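Local coordinates for putative S41 protease (Bacteroides fragilis NCTC 9343, PDB 3K50), which is of unknown function but is probably a peptidase of family S41, whose members cleave peptide bonds in proteins or peptides, at residues A[207-212]-A[242-247]; A[195-200]-A[302-307]. All blocks are in the same frame, centred on the assembly; numbering follows the deposited sequence.

Contact 1 of 2, residues A[207-212]-A[242-247]; sequences AYNDDL and AQLLCT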
loop_
_atom_site.group_PDB
_atom_site.type_symbol
_atom_site.label_atom_id
_atom_site.label_comp_id
_atom_site.label_asym_id
_atom_site.label_seq_id
_atom_site.Cartn_x
_atom_site.Cartn_y
_atom_site.Cartn_z
ATOM N N ALA A 207 -11.754 -3.393 -14.023
ATOM C CA ALA A 207 -12.506 -2.257 -13.517
ATOM C C ALA A 207 -11.633 -1.184 -12.836
ATOM O O ALA A 207 -11.820 -0.000 -13.115
ATOM C CB ALA A 207 -13.639 -2.725 -12.572
ATOM N N TYR A 208 -10.678 -1.569 -12.001
ATOM C CA TYR A 208 -9.893 -0.530 -11.283
ATOM C C TYR A 208 -8.834 0.058 -12.168
ATOM O O TYR A 208 -8.511 1.217 -12.026
ATOM C CB TYR A 208 -9.238 -1.055 -10.037
ATOM C CG TYR A 208 -10.187 -1.702 -9.039
ATOM C CD1 TYR A 208 -11.487 -1.235 -8.867
ATOM C CD2 TYR A 208 -9.735 -2.733 -8.180
ATOM C CE1 TYR A 208 -12.333 -1.813 -7.923
ATOM C CE2 TYR A 208 -10.573 -3.307 -7.209
ATOM C CZ TYR A 208 -11.859 -2.838 -7.075
ATOM O OH TYR A 208 -12.709 -3.399 -6.129
ATOM N N ASN A 209 -8.265 -0.756 -13.051
ATOM C CA ASN A 209 -7.346 -0.210 -14.021
ATOM C C ASN A 209 -8.058 0.813 -14.920
ATOM O O ASN A 209 -7.455 1.821 -15.285
ATOM C CB ASN A 209 -6.742 -1.279 -14.877
ATOM C CG ASN A 209 -5.680 -2.014 -14.205
ATOM O OD1 ASN A 209 -5.168 -1.594 -13.160
ATOM N ND2 ASN A 209 -5.284 -3.142 -14.819
ATOM N N ASP A 210 -9.334 0.586 -15.240
ATOM C CA ASP A 210 -10.098 1.577 -16.019
ATOM C C ASP A 210 -10.389 2.846 -15.193
ATOM O O ASP A 210 -10.449 3.928 -15.746
ATOM C CB ASP A 210 -11.348 0.955 -16.702
ATOM C CG ASP A 210 -10.954 0.064 -17.904
ATOM O OD1 ASP A 210 -9.868 0.301 -18.463
ATOM O OD2 ASP A 210 -11.688 -0.869 -18.297
ATOM N N ASP A 211 -10.607 2.705 -13.891
ATOM C CA ASP A 211 -10.715 3.871 -13.001
ATOM C C ASP A 211 -9.398 4.653 -13.075
ATOM O O ASP A 211 -9.394 5.877 -13.086
ATOM C CB ASP A 211 -10.895 3.460 -11.534
ATOM C CG ASP A 211 -12.229 2.877 -11.245
ATOM O OD1 ASP A 211 -13.182 3.186 -11.997
ATOM O OD2 ASP A 211 -12.345 2.121 -10.247
ATOM N N LEU A 212 -8.278 3.936 -13.018
ATOM C CA LEU A 212 -6.945 4.602 -13.099
ATOM C C LEU A 212 -6.770 5.343 -14.441
ATOM O O LEU A 212 -6.326 6.492 -14.473
ATOM C CB LEU A 212 -5.798 3.598 -12.869
ATOM C CG LEU A 212 -4.349 4.063 -12.796
ATOM C CD1 LEU A 212 -4.129 4.933 -11.561
ATOM C CD2 LEU A 212 -3.369 2.884 -12.742
ATOM N N ALA A 242 1.307 -2.059 -12.097
ATOM C CA ALA A 242 2.475 -1.201 -12.011
ATOM C C ALA A 242 2.989 -0.757 -13.401
ATOM O O ALA A 242 3.355 0.375 -13.576
ATOM C CB ALA A 242 3.597 -1.884 -11.206
ATOM N N GLN A 243 2.992 -1.665 -14.368
ATOM C CA GLN A 243 3.388 -1.368 -15.720
ATOM C C GLN A 243 2.459 -0.343 -16.298
ATOM O O GLN A 243 2.907 0.544 -16.977
ATOM C CB GLN A 243 3.378 -2.645 -16.578
ATOM C CG GLN A 243 3.876 -2.415 -18.010
ATOM C CD GLN A 243 3.724 -3.630 -18.895
ATOM O OE1 GLN A 243 2.950 -4.531 -18.577
ATOM N NE2 GLN A 243 4.421 -3.637 -20.032
ATOM N N LEU A 244 1.161 -0.509 -16.103
ATOM C CA LEU A 244 0.176 0.471 -16.611
ATOM C C LEU A 244 0.452 1.900 -16.065
ATOM O O LEU A 244 0.612 2.856 -16.834
ATOM C CB LEU A 244 -1.259 0.034 -16.255
ATOM C CG LEU A 244 -2.404 1.030 -16.575
ATOM C CD1 LEU A 244 -2.451 1.390 -18.055
ATOM C CD2 LEU A 244 -3.757 0.567 -16.107
ATOM N N LEU A 245 0.584 1.995 -14.739
ATOM C CA LEU A 245 0.870 3.245 -14.030
ATOM C C LEU A 245 2.164 3.913 -14.571
ATOM O O LEU A 245 2.209 5.108 -14.917
ATOM C CB LEU A 245 0.981 2.960 -12.526
ATOM C CG LEU A 245 1.213 4.166 -11.624
ATOM C CD1 LEU A 245 0.093 5.299 -11.815
ATOM C CD2 LEU A 245 1.377 3.746 -10.154
ATOM N N CYS A 246 3.239 3.147 -14.644
ATOM C CA CYS A 246 4.476 3.686 -15.177
ATOM C C CYS A 246 4.375 4.180 -16.573
ATOM O O CYS A 246 4.951 5.210 -16.906
ATOM C CB CYS A 246 5.553 2.613 -15.165
ATOM S SG CYS A 246 6.120 2.189 -13.471
ATOM N N THR A 247 3.656 3.424 -17.415
ATOM C CA THR A 247 3.535 3.753 -18.818
ATOM C C THR A 247 2.861 5.128 -18.939
ATOM O O THR A 247 3.214 5.938 -19.783
ATOM C CB THR A 247 2.805 2.583 -19.569
ATOM O OG1 THR A 247 3.690 1.425 -19.644
ATOM C CG2 THR A 247 2.327 2.994 -21.006
#
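Asn209 meets Leu244 along nearly its whole side chain, and always at the same methyl group. Its CB lies 3.7 Å from Leu244 CD2. One bond further on, Asn209 CG is again 3.7 Å from Leu244 CD2, and OD1 of Asn209 passes that methyl at 3.9 Å. The amide nitrogen ND2 turns to Gln206 OE1, a hydrogen bond to the residue just ahead of helix 207-221. With CG beside the backbone N (chi1 -78°), the side chain passes across Leu244, OD1 near the methyl and ND2 at Gln206. The helices 207-221 and 239-249 run nearly parallel, at 11° in these segments, with axes 11.0 Å apart, as expected for successive crossover helices between the parallel strands 187-194, 226-230 and 292-297 of a ClpP/crotonase-like domain. Leucines bridge that gap. The side chains of Leu212 and Leu244 run antiparallel alongside each other, with Leu212 CD2 4.1 Å from Leu244 CD2. The other methyl of Leu212, CD1, reaches Leu245 CD1 at 4.2 Å. Further round helix 239-249, Ala242 and Cys246 pack on helix 304-312. Gln243 O is held by two donors on opposite faces of its plane, the backbone N of Thr247 and Thr247 OG1, the latter at 2.9 Å.

Contact 2 of 2, residues A[195-200]-A[302-307]; sequences NEFKAG and RGAAEM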
loop_
_atom_site.group_PDB
_atom_site.type_symbol
_atom_site.label_atom_id
_atom_site.label_comp_id
_atom_site.label_asym_id
_atom_site.label_seq_id
_atom_site.Cartn_x
_atom_site.Cartn_y
_atom_site.Cartn_z
ATOM N N ASN A 195 -3.958 3.281 -3.738
ATOM C CA ASN A 195 -3.655 2.495 -2.517
ATOM C C ASN A 195 -3.373 1.014 -2.660
ATOM O O ASN A 195 -2.997 0.397 -1.696
ATOM C CB ASN A 195 -4.791 2.707 -1.486
ATOM C CG ASN A 195 -4.303 2.614 -0.038
ATOM O OD1 ASN A 195 -3.273 3.158 0.298
ATOM N ND2 ASN A 195 -5.023 1.886 0.791
ATOM N N GLU A 196 -3.534 0.458 -3.857
ATOM C CA GLU A 196 -3.345 -0.954 -4.050
ATOM C C GLU A 196 -3.209 -1.239 -5.526
ATOM O O GLU A 196 -3.968 -0.713 -6.324
ATOM C CB GLU A 196 -4.553 -1.734 -3.486
ATOM C CG GLU A 196 -4.320 -3.161 -3.427
ATOM C CD GLU A 196 -5.540 -3.973 -3.012
ATOM O OE1 GLU A 196 -6.661 -3.433 -2.914
ATOM O OE2 GLU A 196 -5.347 -5.185 -2.804
ATOM N N PHE A 197 -2.196 -2.034 -5.891
ATOM C CA PHE A 197 -2.023 -2.442 -7.282
ATOM C C PHE A 197 -2.947 -3.643 -7.543
ATOM O O PHE A 197 -2.527 -4.814 -7.523
ATOM C CB PHE A 197 -0.544 -2.767 -7.573
ATOM C CG PHE A 197 0.354 -1.545 -7.542
ATOM C CD1 PHE A 197 0.754 -1.008 -6.362
ATOM C CD2 PHE A 197 0.781 -0.949 -8.713
ATOM C CE1 PHE A 197 1.547 0.129 -6.332
ATOM C CE2 PHE A 197 1.572 0.183 -8.691
ATOM C CZ PHE A 197 1.944 0.730 -7.491
ATOM N N LYS A 198 -4.191 -3.340 -7.856
ATOM C CA LYS A 198 -5.210 -4.350 -8.077
ATOM C C LYS A 198 -6.031 -3.927 -9.296
ATOM O O LYS A 198 -6.485 -2.803 -9.353
ATOM C CB LYS A 198 -6.063 -4.448 -6.805
ATOM C CG LYS A 198 -6.919 -5.711 -6.752
ATOM C CD LYS A 198 -7.688 -5.768 -5.478
ATOM C CE LYS A 198 -8.595 -6.959 -5.406
ATOM N NZ LYS A 198 -9.325 -6.889 -4.109
ATOM N N ALA A 199 -6.222 -4.837 -10.240
ATOM C CA ALA A 199 -6.789 -4.531 -11.521
ATOM C C ALA A 199 -8.291 -4.386 -11.472
ATOM O O ALA A 199 -8.822 -3.546 -12.166
ATOM C CB ALA A 199 -6.336 -5.597 -12.576
ATOM N N GLY A 200 -8.964 -5.169 -10.619
ATOM C CA GLY A 200 -10.412 -5.130 -10.493
ATOM C C GLY A 200 -10.888 -5.965 -9.297
ATOM O O GLY A 200 -10.057 -6.624 -8.625
ATOM N N ARG A 302 5.275 -0.904 -0.269
ATOM C CA ARG A 302 5.944 -2.187 -0.481
ATOM C C ARG A 302 5.749 -2.816 -1.820
ATOM O O ARG A 302 4.706 -2.673 -2.447
ATOM C CB ARG A 302 5.321 -3.148 0.557
ATOM C CG ARG A 302 5.776 -4.607 0.541
ATOM C CD ARG A 302 5.015 -5.392 1.583
ATOM N NE ARG A 302 5.445 -5.082 2.930
ATOM C CZ ARG A 302 6.445 -5.690 3.593
ATOM N NH1 ARG A 302 7.153 -6.671 3.064
ATOM N NH2 ARG A 302 6.730 -5.308 4.812
ATOM N N GLY A 303 6.726 -3.598 -2.224
ATOM C CA GLY A 303 6.556 -4.478 -3.378
ATOM C C GLY A 303 6.368 -3.862 -4.731
ATOM O O GLY A 303 7.249 -3.199 -5.262
ATOM N N ALA A 304 5.212 -4.079 -5.322
ATOM C CA ALA A 304 4.902 -3.408 -6.571
ATOM C C ALA A 304 5.100 -1.888 -6.448
ATOM O O ALA A 304 5.556 -1.240 -7.398
ATOM C CB ALA A 304 3.451 -3.769 -7.023
ATOM N N ALA A 305 4.766 -1.310 -5.280
ATOM C CA ALA A 305 4.886 0.131 -5.049
ATOM C C ALA A 305 6.369 0.530 -5.170
ATOM O O ALA A 305 6.710 1.546 -5.733
ATOM C CB ALA A 305 4.331 0.498 -3.686
ATOM N N GLU A 306 7.232 -0.321 -4.676
ATOM C CA GLU A 306 8.688 -0.099 -4.717
ATOM C C GLU A 306 9.257 -0.342 -6.102
ATOM O O GLU A 306 10.239 0.298 -6.508
ATOM C CB GLU A 306 9.370 -0.969 -3.699
ATOM C CG GLU A 306 9.042 -0.595 -2.253
ATOM C CD GLU A 306 9.651 -1.539 -1.248
ATOM O OE1 GLU A 306 9.077 -2.652 -1.038
ATOM O OE2 GLU A 306 10.682 -1.155 -0.644
HETATM N N MSE A 307 8.633 -1.247 -6.823
HETATM C CA MSE A 307 8.988 -1.524 -8.237
HETATM C C MSE A 307 8.784 -0.302 -9.110
HETATM O O MSE A 307 9.586 -0.036 -10.000
HETATM C CB MSE A 307 8.158 -2.700 -8.746
HETATM C CG MSE A 307 8.313 -3.094 -10.257
HETATM SE SE MSE A 307 7.476 -1.858 -11.585
HETATM C CE MSE A 307 7.007 -3.087 -13.231
#
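Glu306 OE1 is gripped by two backbone N-H groups, those of Gly303 and Glu328, at the helix end that presses Ala304 and Ala305 onto the ring of Phe197. Gly303 is the N-cap of helix 304-312, and its N donates to the anti lone pair of Glu306 OE1 at 2.8 Å, with an N-H...O angle of 150°. This is the N3 half of a capping box; glycine has no side chain to return the second bond. The other oxygen, Glu306 OE2, is taken by Thr325 OG1 and Gly327 N, so both oxygens of the buried carboxylate are held. In active S41 peptidases the nucleophilic serine sits at the start of the helix that probably corresponds to this one; here the turn carries Gly303, at a positive phi that suits glycine.

Phe197, the centre of an inverse gamma turn closed by a weak bond from Lys198 N to Glu196 O, projects from the loop after strand 187-194 toward the helix start. With CG anti to the carbonyl carbon (chi1 -69°), the ring reaches Ala304, whose CB sits over one face in a CH-pi contact, 4.1 Å from the centroid of the Phe197 ring and 22° off its normal. The methyl is displaced toward the rim, with Ala304 CB 3.8 Å from Phe197 CG. Tyr194 meets the same ring edge-to-face, while Cys241, Ala242 and Leu245 bring helix 239-249 against it. Further out, Phe197 CE1 approaches Ala305 CA obliquely at 3.6 Å and Ala305 CB at 3.9 Å.

Overall arrangement
The two contacts have centres about 10 Å apart in the S41 domain and join helices and loops around its mixed six-stranded sheet. Along the chain the order is 195-200, 207-212, 242-247, 302-307, so the pair of contact 1 falls between the two partners of contact 2. They touch directly: Asn209 N probably hydrogen-bonds to Ala199 O at 3.0 Å, and Tyr208 packs on the backbone of Lys198 and Gly200. Helix 239-249 is the element common to both sites. The loop after strand 187-194 is therefore tied both to the helix that follows it and to the later helix 304-312.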